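Local coordinates for ABC transporter, periplasmic substrate-binding protein (Vibrio cholerae O1 biovar eltor, PDB 1TWY), which probably binds phosphate in the periplasm and delivers it to an ABC-type import system, as a substrate-binding receptor of that transporter family, at residues M42-E47 / K265-E270. Numbering follows the deposited sequence.
Sequences MDVLAE and KKLIVE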
HETATM    1  N   MSE A  42       6.357 -11.330   0.388  1.00 21.71           N
HETATM    2  CA  MSE A  42       7.574 -11.910   0.956  1.00 18.13           C
HETATM    3  C   MSE A  42       7.435 -13.369   1.297  1.00 18.41           C
HETATM    4  O   MSE A  42       8.377 -14.139   1.190  1.00 23.16           O
HETATM    5  CB  MSE A  42       8.139 -11.108   2.171  1.00 16.88           C
HETATM    6  CG  MSE A  42       9.409 -11.500   2.738  1.00 16.41           C
HETATM    7 SE   MSE A  42      10.829 -11.164   1.367  1.00 27.36          SE
HETATM    8  CE  MSE A  42      10.609  -9.270   1.067  1.00 22.14           C
ATOM      9  N   ASP A  43       6.214 -13.742   1.705  1.00 22.71           N
ATOM     10  CA  ASP A  43       5.977 -15.147   1.955  1.00 23.71           C
ATOM     11  C   ASP A  43       6.289 -16.050   0.717  1.00 27.11           C
ATOM     12  O   ASP A  43       6.942 -17.080   0.788  1.00 26.35           O
ATOM     13  CB  ASP A  43       4.513 -15.342   2.305  1.00 25.19           C
ATOM     14  CG  ASP A  43       4.174 -15.045   3.776  1.00 27.55           C
ATOM     15  OD1 ASP A  43       5.091 -14.926   4.646  1.00 27.32           O
ATOM     16  OD2 ASP A  43       3.027 -14.735   4.024  1.00 29.63           O
ATOM     17  N   VAL A  44       5.871 -15.582  -0.430  1.00 25.06           N
ATOM     18  CA  VAL A  44       6.253 -16.271  -1.690  1.00 23.40           C
ATOM     19  C   VAL A  44       7.739 -16.232  -2.017  1.00 26.82           C
ATOM     20  O   VAL A  44       8.329 -17.247  -2.415  1.00 27.51           O
ATOM     21  CB  VAL A  44       5.533 -15.652  -2.841  1.00 22.10           C
ATOM     22  CG1 VAL A  44       5.848 -16.422  -4.144  1.00 28.31           C
ATOM     23  CG2 VAL A  44       3.976 -15.689  -2.626  1.00 25.23           C
ATOM     24  N   LEU A  45       8.374 -15.103  -1.824  1.00 22.53           N
ATOM     25  CA  LEU A  45       9.789 -14.985  -2.148  1.00 23.96           C
ATOM     26  C   LEU A  45      10.593 -15.911  -1.248  1.00 24.99           C
ATOM     27  O   LEU A  45      11.568 -16.508  -1.659  1.00 28.29           O
ATOM     28  CB  LEU A  45      10.242 -13.522  -2.046  1.00 22.62           C
ATOM     29  CG  LEU A  45       9.521 -12.620  -3.014  1.00 22.19           C
ATOM     30  CD1 LEU A  45       9.834 -11.191  -2.713  1.00 23.56           C
ATOM     31  CD2 LEU A  45      10.034 -12.972  -4.496  1.00 24.97           C
ATOM     32  N   ALA A  46      10.243 -15.906   0.029  1.00 24.42           N
ATOM     33  CA  ALA A  46      10.943 -16.702   1.027  1.00 26.00           C
ATOM     34  C   ALA A  46      10.827 -18.221   0.659  1.00 33.28           C
ATOM     35  O   ALA A  46      11.835 -18.937   0.600  1.00 33.81           O
ATOM     36  CB  ALA A  46      10.378 -16.475   2.415  1.00 27.16           C
ATOM     37  N   GLU A  47       9.599 -18.670   0.424  1.00 34.94           N
ATOM     38  CA  GLU A  47       9.384 -20.084   0.064  1.00 39.60           C
ATOM     39  C   GLU A  47      10.218 -20.436  -1.189  1.00 36.40           C
ATOM     40  O   GLU A  47      10.885 -21.461  -1.227  1.00 35.78           O
ATOM     41  CB  GLU A  47       7.881 -20.392  -0.093  1.00 39.67           C
ATOM     42  CG  GLU A  47       7.557 -21.811  -0.604  1.00 49.69           C
ATOM     43  CD  GLU A  47       6.178 -22.314  -0.138  1.00 64.53           C
ATOM     44  OE1 GLU A  47       5.823 -22.177   1.078  1.00 66.51           O
ATOM     45  OE2 GLU A  47       5.428 -22.842  -0.996  1.00 66.36           O
ATOM     46  N   LYS A 265      12.112 -10.632  -9.014  1.00 17.37           N
ATOM     47  CA  LYS A 265      11.329  -9.584  -9.732  1.00 15.39           C
ATOM     48  C   LYS A 265      10.141 -10.109 -10.608  1.00 15.57           C
ATOM     49  O   LYS A 265       9.050  -9.571 -10.629  1.00 19.71           O
ATOM     50  CB  LYS A 265      12.223  -8.647 -10.508  1.00 18.76           C
ATOM     51  CG  LYS A 265      13.199  -7.922  -9.632  1.00 20.66           C
ATOM     52  CD  LYS A 265      14.106  -7.140 -10.432  1.00 18.48           C
ATOM     53  CE  LYS A 265      14.954  -6.186  -9.544  1.00 23.72           C
ATOM     54  NZ  LYS A 265      15.892  -5.462 -10.416  1.00 35.99           N
ATOM     55  N   LYS A 266      10.418 -11.271 -11.262  1.00 17.41           N
ATOM     56  CA  LYS A 266       9.455 -11.948 -12.118  1.00 15.98           C
ATOM     57  C   LYS A 266       8.204 -12.249 -11.175  1.00 14.45           C
ATOM     58  O   LYS A 266       7.044 -12.023 -11.599  1.00 18.35           O
ATOM     59  CB  LYS A 266      10.150 -13.166 -12.787  1.00 17.98           C
ATOM     60  CG  LYS A 266       9.228 -14.064 -13.571  1.00 22.42           C
ATOM     61  CD  LYS A 266       8.444 -15.063 -12.676  1.00 29.38           C
ATOM     62  CE  LYS A 266       7.643 -16.095 -13.538  1.00 34.99           C
ATOM     63  NZ  LYS A 266       6.755 -17.023 -12.743  1.00 36.09           N
ATOM     64  N   LEU A 267       8.563 -12.783 -10.000  1.00 17.30           N
ATOM     65  CA  LEU A 267       7.490 -13.161  -9.044  1.00 20.89           C
ATOM     66  C   LEU A 267       6.773 -11.936  -8.561  1.00 20.07           C
ATOM     67  O   LEU A 267       5.498 -11.862  -8.558  1.00 19.22           O
ATOM     68  CB  LEU A 267       8.031 -13.901  -7.874  1.00 20.54           C
ATOM     69  CG  LEU A 267       8.362 -15.353  -8.170  1.00 22.25           C
ATOM     70  CD1 LEU A 267       9.190 -15.937  -7.095  1.00 23.82           C
ATOM     71  CD2 LEU A 267       7.122 -16.227  -8.246  1.00 32.95           C
ATOM     72  N   ILE A 268       7.522 -10.913  -8.228  1.00 18.10           N
ATOM     73  CA  ILE A 268       6.921  -9.618  -7.770  1.00 18.93           C
ATOM     74  C   ILE A 268       5.922  -9.046  -8.784  1.00 19.70           C
ATOM     75  O   ILE A 268       4.790  -8.712  -8.415  1.00 18.62           O
ATOM     76  CB  ILE A 268       7.997  -8.635  -7.339  1.00 18.87           C
ATOM     77  CG1 ILE A 268       8.794  -9.220  -6.192  1.00 21.30           C
ATOM     78  CG2 ILE A 268       7.405  -7.244  -6.985  1.00 20.60           C
ATOM     79  CD1 ILE A 268      10.148  -8.649  -5.973  1.00 20.80           C
ATOM     80  N   VAL A 269       6.330  -8.942 -10.067  1.00 17.43           N
ATOM     81  CA  VAL A 269       5.548  -8.449 -11.166  1.00 17.68           C
ATOM     82  C   VAL A 269       4.287  -9.299 -11.401  1.00 18.51           C
ATOM     83  O   VAL A 269       3.189  -8.786 -11.676  1.00 22.10           O
ATOM     84  CB  VAL A 269       6.457  -8.275 -12.396  1.00 19.38           C
ATOM     85  CG1 VAL A 269       5.658  -8.024 -13.640  1.00 24.39           C
ATOM     86  CG2 VAL A 269       7.354  -7.146 -12.082  1.00 21.06           C
ATOM     87  N   GLU A 270       4.473 -10.595 -11.366  1.00 18.98           N
ATOM     88  CA  GLU A 270       3.385 -11.454 -11.656  1.00 18.55           C
ATOM     89  C   GLU A 270       2.286 -11.350 -10.656  1.00 19.86           C
ATOM     90  O   GLU A 270       1.121 -11.561 -11.022  1.00 22.35           O
ATOM     91  CB  GLU A 270       3.785 -12.911 -11.914  1.00 22.87           C
ATOM     92  CG  GLU A 270       4.065 -13.844 -10.806  1.00 37.34           C
ATOM     93  CD  GLU A 270       4.250 -15.264 -11.368  1.00 22.07           C
ATOM     94  OE1 GLU A 270       3.314 -15.749 -12.116  1.00 31.19           O
ATOM     95  OE2 GLU A 270       5.282 -15.917 -10.927  1.00 29.34           O
TER
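Leu45 of helix 36-52 reaches across to Leu267 and Ile268 of helix 262-270, and its two methyl groups divide the work. CD2 lies 4.0 Å from Leu267 CD1 and equally close to CB of the same leucine, so it rests on the root of that side chain as well as on one of its ends. CD1 instead meets the longer branch of Ile268, 4.1 Å from its CG1, with Ile268 CD1 just as near. Leu45 runs alongside Leu267 with the two side chains heading opposite ways, but lies roughly perpendicular to Ile268. A chi1 of -62° sets Leu45 CG beside its backbone N and opposite the carbonyl carbon, which carries the forked end over to the other helix although CB does not point at it. At the margin, Val44 CG1 makes a looser apolar contact with Leu267 CD2 at 4.3 Å.

Segments 42-47 and 265-270 run roughly antiparallel, 150° between their N-to-C directions, and their axes come within 10.3 Å; Leu45 and Leu267 are the level at which the backbones come nearest. No hydrogen bond or salt bridge joins the two segments. The charged pair belongs to helix 262-270 itself: Lys266 NZ makes a salt bridge to Glu270 OE2 (2.6 Å), one turn on, approaching from above the carboxylate plane.

Beyond the pair, Phe258 and Leu259 of helix 250-260 also pack on Leu45, while Ile268 touches Leu100 and Ala101 of strand 96-109. The contact thus joins an early helix of the periplasmic-binding-protein fold to its last helix, beside the mixed sheet. With aliphatic groups alone meeting at ordinary van der Waals distances, the association rests on burial and shape, without a directional bond to fix its register.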